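Local coordinates for DNA repair protein RAD7 (Saccharomyces cerevisiae, PDB 5ZB2) that takes part in global genome nucleotide excision repair as a component of the GGR complex with Rad16 and Abf1, and binds Elc1, at residues E145-F148 / V149-G153; I377-F380 / G381-L384. All coordinates share one frame; numbering follows the deposited sequence.

Interaction 1. Residues E145-F148 / V149-G153; sequences EKFF and VIMKG
Met151 lays its CG over one face of the Phe147 ring, one helical turn further on. CG stands 3.6 Å above the ring plane, set off toward the rim on the CE1 and CZ side, and is 3.7 Å from Phe147 CE1: a CH-pi contact. The bend at chi2 (-60°) sets the sulfur obliquely off the ring, Met151 SD lying 5.0 Å from the Phe147 ring centroid in a Met-aromatic contact. The ring of Phe148 reaches the edge of Phe147 with CE1, in its plane. Phe147 and Phe148 lie in the last turn of helix 141-150, which follows strand 130-134 and precedes strand 157-161 in the C-terminal leucine-rich-repeat part of Rad7. Cut back to an alanine here, Phe147 would probably leave Met151 CG without a ring face to rest on and a gap beside Leu118 and Ala122 of the preceding helix. Along the backbone, Val149 N bonds to Glu145 O (3.0 Å) and Ile150 N to Lys146 O (3.1 Å), both fairly straight. Met151 N reaches Phe147 O at 3.0 Å with a more bent N-H angle of 141°. Ile150 CG1 also lies 3.3 Å from Lys146 O.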
# COMPACT_ATOMS: atom_id res chain seq x y z
N GLU A 145 12.15 13.95 12.76
CA GLU A 145 13.59 14.06 12.54
C GLU A 145 14.01 13.37 11.25
O GLU A 145 14.74 13.95 10.44
CB GLU A 145 14.35 13.48 13.73
CG GLU A 145 15.87 13.57 13.58
CD GLU A 145 16.63 13.23 14.85
OE1 GLU A 145 16.00 12.78 15.83
OE2 GLU A 145 17.87 13.40 14.86
N LYS A 146 13.56 12.13 11.04
CA LYS A 146 13.93 11.41 9.82
C LYS A 146 13.47 12.16 8.58
O LYS A 146 14.18 12.23 7.58
CB LYS A 146 13.34 10.00 9.84
CG LYS A 146 13.96 9.08 10.86
CD LYS A 146 13.50 7.65 10.66
CE LYS A 146 14.00 6.74 11.77
NZ LYS A 146 13.39 7.09 13.09
N PHE A 147 12.26 12.74 8.63
CA PHE A 147 11.75 13.47 7.48
C PHE A 147 12.60 14.70 7.18
O PHE A 147 12.87 15.00 6.01
CB PHE A 147 10.29 13.87 7.74
CG PHE A 147 9.76 14.88 6.77
CD1 PHE A 147 9.37 14.50 5.50
CD2 PHE A 147 9.64 16.21 7.14
CE1 PHE A 147 8.88 15.43 4.61
CE2 PHE A 147 9.14 17.14 6.25
CZ PHE A 147 8.76 16.75 4.98
N PHE A 148 13.05 15.41 8.22
CA PHE A 148 13.84 16.62 7.99
C PHE A 148 15.25 16.28 7.51
O PHE A 148 15.82 17.04 6.71
CB PHE A 148 13.90 17.45 9.27
CG PHE A 148 12.57 17.99 9.70
CD1 PHE A 148 11.71 18.57 8.78
CD2 PHE A 148 12.16 17.91 11.02
CE1 PHE A 148 10.48 19.06 9.16
CE2 PHE A 148 10.93 18.40 11.41
CZ PHE A 148 10.09 18.97 10.48
N VAL A 149 15.83 15.17 7.96
CA VAL A 149 17.12 14.74 7.42
C VAL A 149 17.00 14.49 5.92
O VAL A 149 17.84 14.93 5.13
CB VAL A 149 17.62 13.49 8.16
CG1 VAL A 149 18.87 12.91 7.48
CG2 VAL A 149 17.92 13.82 9.61
N ILE A 150 15.94 13.80 5.50
CA ILE A 150 15.74 13.50 4.08
C ILE A 150 15.53 14.78 3.29
O ILE A 150 15.93 14.86 2.12
CB ILE A 150 14.56 12.53 3.91
CG1 ILE A 150 14.90 11.17 4.52
CG2 ILE A 150 14.21 12.36 2.42
CD1 ILE A 150 13.74 10.21 4.58
N MET A 151 14.89 15.79 3.88
CA MET A 151 14.61 17.05 3.20
C MET A 151 15.71 18.09 3.39
O MET A 151 15.55 19.23 2.94
CB MET A 151 13.27 17.62 3.68
CG MET A 151 12.05 16.76 3.37
SD MET A 151 11.80 16.49 1.60
CE MET A 151 11.44 18.16 1.04
N LYS A 152 16.81 17.73 4.05
CA LYS A 152 17.91 18.65 4.30
C LYS A 152 18.31 19.38 3.02
O LYS A 152 18.60 18.76 2.00
CB LYS A 152 19.10 17.87 4.86
CG LYS A 152 20.31 18.72 5.22
CD LYS A 152 21.42 17.86 5.79
CE LYS A 152 22.65 18.69 6.13
NZ LYS A 152 23.76 17.85 6.67
N GLY A 153 18.30 20.71 3.08
CA GLY A 153 18.71 21.53 1.96
C GLY A 153 17.69 21.68 0.85
O GLY A 153 17.92 22.45 -0.08

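Interaction 2. Residues I377-F380 / G381-L384; sequences IDVF and GDNL
Val379 and Asp382 meet on the packed side of a tight turn, their side chains crossing at about a right angle. One carboxylate oxygen does the touching: Asp382 OD2 lies 3.2 Å from Val379 CA and 3.4 Å from Val379 CB. With CG anti to its own carbonyl carbon (chi1 -56°), Asp382 folds its carboxylate back over the first residue of the turn. The backbone closes the turn, since Asp382 N donates to Val379 O at 2.9 Å in a nearly straight bond, although the donor stands above the carbonyl plane instead of on a lone pair. Both residues are buried; Val379 also packs on Ile364 of helix 361-370, and Asp382 on Val359.

The four residues from Val379 to Asp382 make a type II beta turn that leads the chain out of strand 376-378, near the C-terminal end of the leucine-rich-repeat solenoid. Gly381 takes the third place with a positive phi of 94°, where a CB would run into Phe380 O. Asp382 is itself the centre of an inverse gamma turn, so the chain bends again at once. An Asx turn overlaps the start of the beta turn: Asp378 OD1 accepts from Phe380 N at 2.9 Å, met nearly along its C-O axis, a bond that would limit the carboxylate's freedom to turn.

The other side is much looser. Phe380 is exposed, and its CG, anti to the backbone N (chi1 -173°) and so next to the carbonyl carbon, sets the ring beside the Phe380-Gly381 peptide. Within the turn the ring has little to lean on beyond that peptide, with Phe380 CD1 3.5 Å from Gly381 N in an oblique approach; further off in the fold it touches Ser404 near the C-terminus.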
# COMPACT_ATOMS: atom_id res chain seq x y z
N ILE A 377 -20.40 41.22 3.67
CA ILE A 377 -20.14 41.95 4.91
C ILE A 377 -20.74 41.14 6.05
O ILE A 377 -21.95 40.92 6.08
CB ILE A 377 -20.74 43.37 4.90
CG1 ILE A 377 -20.17 44.19 3.73
CG2 ILE A 377 -20.47 44.07 6.23
CD1 ILE A 377 -20.87 45.53 3.55
N ASP A 378 -19.89 40.69 6.97
CA ASP A 378 -20.35 39.97 8.14
C ASP A 378 -20.72 40.97 9.23
O ASP A 378 -19.87 41.74 9.68
CB ASP A 378 -19.28 38.99 8.64
CG ASP A 378 -19.82 37.99 9.64
OD1 ASP A 378 -20.77 38.33 10.39
OD2 ASP A 378 -19.30 36.86 9.68
N VAL A 379 -21.99 40.98 9.62
CA VAL A 379 -22.50 41.88 10.65
C VAL A 379 -22.99 41.11 11.87
O VAL A 379 -23.80 41.62 12.64
CB VAL A 379 -23.60 42.80 10.09
CG1 VAL A 379 -23.05 43.68 8.97
CG2 VAL A 379 -24.78 41.97 9.59
N PHE A 380 -22.51 39.89 12.05
CA PHE A 380 -22.93 39.08 13.19
C PHE A 380 -22.66 39.83 14.49
O PHE A 380 -21.54 40.25 14.75
CB PHE A 380 -22.18 37.74 13.18
CG PHE A 380 -22.67 36.78 14.23
CD1 PHE A 380 -22.18 36.83 15.52
CD2 PHE A 380 -23.62 35.82 13.91
CE1 PHE A 380 -22.63 35.95 16.48
CE2 PHE A 380 -24.08 34.94 14.87
CZ PHE A 380 -23.58 35.00 16.16
N GLY A 381 -23.71 40.00 15.29
CA GLY A 381 -23.61 40.71 16.55
C GLY A 381 -23.94 42.18 16.48
O GLY A 381 -24.10 42.81 17.54
N ASP A 382 -24.05 42.76 15.28
CA ASP A 382 -24.35 44.18 15.11
C ASP A 382 -25.86 44.36 15.17
O ASP A 382 -26.54 44.41 14.15
CB ASP A 382 -23.77 44.70 13.80
CG ASP A 382 -22.27 44.45 13.68
OD1 ASP A 382 -21.60 44.34 14.73
OD2 ASP A 382 -21.77 44.37 12.54
N ASN A 383 -26.38 44.47 16.39
CA ASN A 383 -27.83 44.50 16.58
C ASN A 383 -28.48 45.70 15.91
O ASN A 383 -29.65 45.65 15.53
CB ASN A 383 -28.15 44.49 18.08
CG ASN A 383 -27.63 43.25 18.78
OD1 ASN A 383 -27.60 42.16 18.20
ND2 ASN A 383 -27.22 43.40 20.03
N LEU A 384 -27.73 46.80 15.73
CA LEU A 384 -28.27 48.00 15.12
C LEU A 384 -28.43 47.89 13.61
O LEU A 384 -28.84 48.87 12.97
CB LEU A 384 -27.39 49.21 15.47
CG LEU A 384 -27.41 49.74 16.91
CD1 LEU A 384 -28.82 50.09 17.37
CD2 LEU A 384 -26.75 48.77 17.88

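Interaction 1 and interaction 2 lie on opposite sides of the chain's centre, with their own centres 48 Å apart and nearest atoms about 34 Å apart, so neither touches the other. They come in series along the chain. Residues 145-153 include the last residues of helix 141-150, early in the leucine-rich-repeat solenoid, and the chain just after it, whereas residues 377-384 form a corner after the penultimate strand, 376-378. The polyethylene-glycol-type ligands bind nearer the N-terminal end, and none of their pocket residues belongs to either contact. Interaction 1 comes closer to them through helix 115-124, whose Glu123 touches Ile150 and also lines the 2-(2-methoxyethoxy)ethanol pocket.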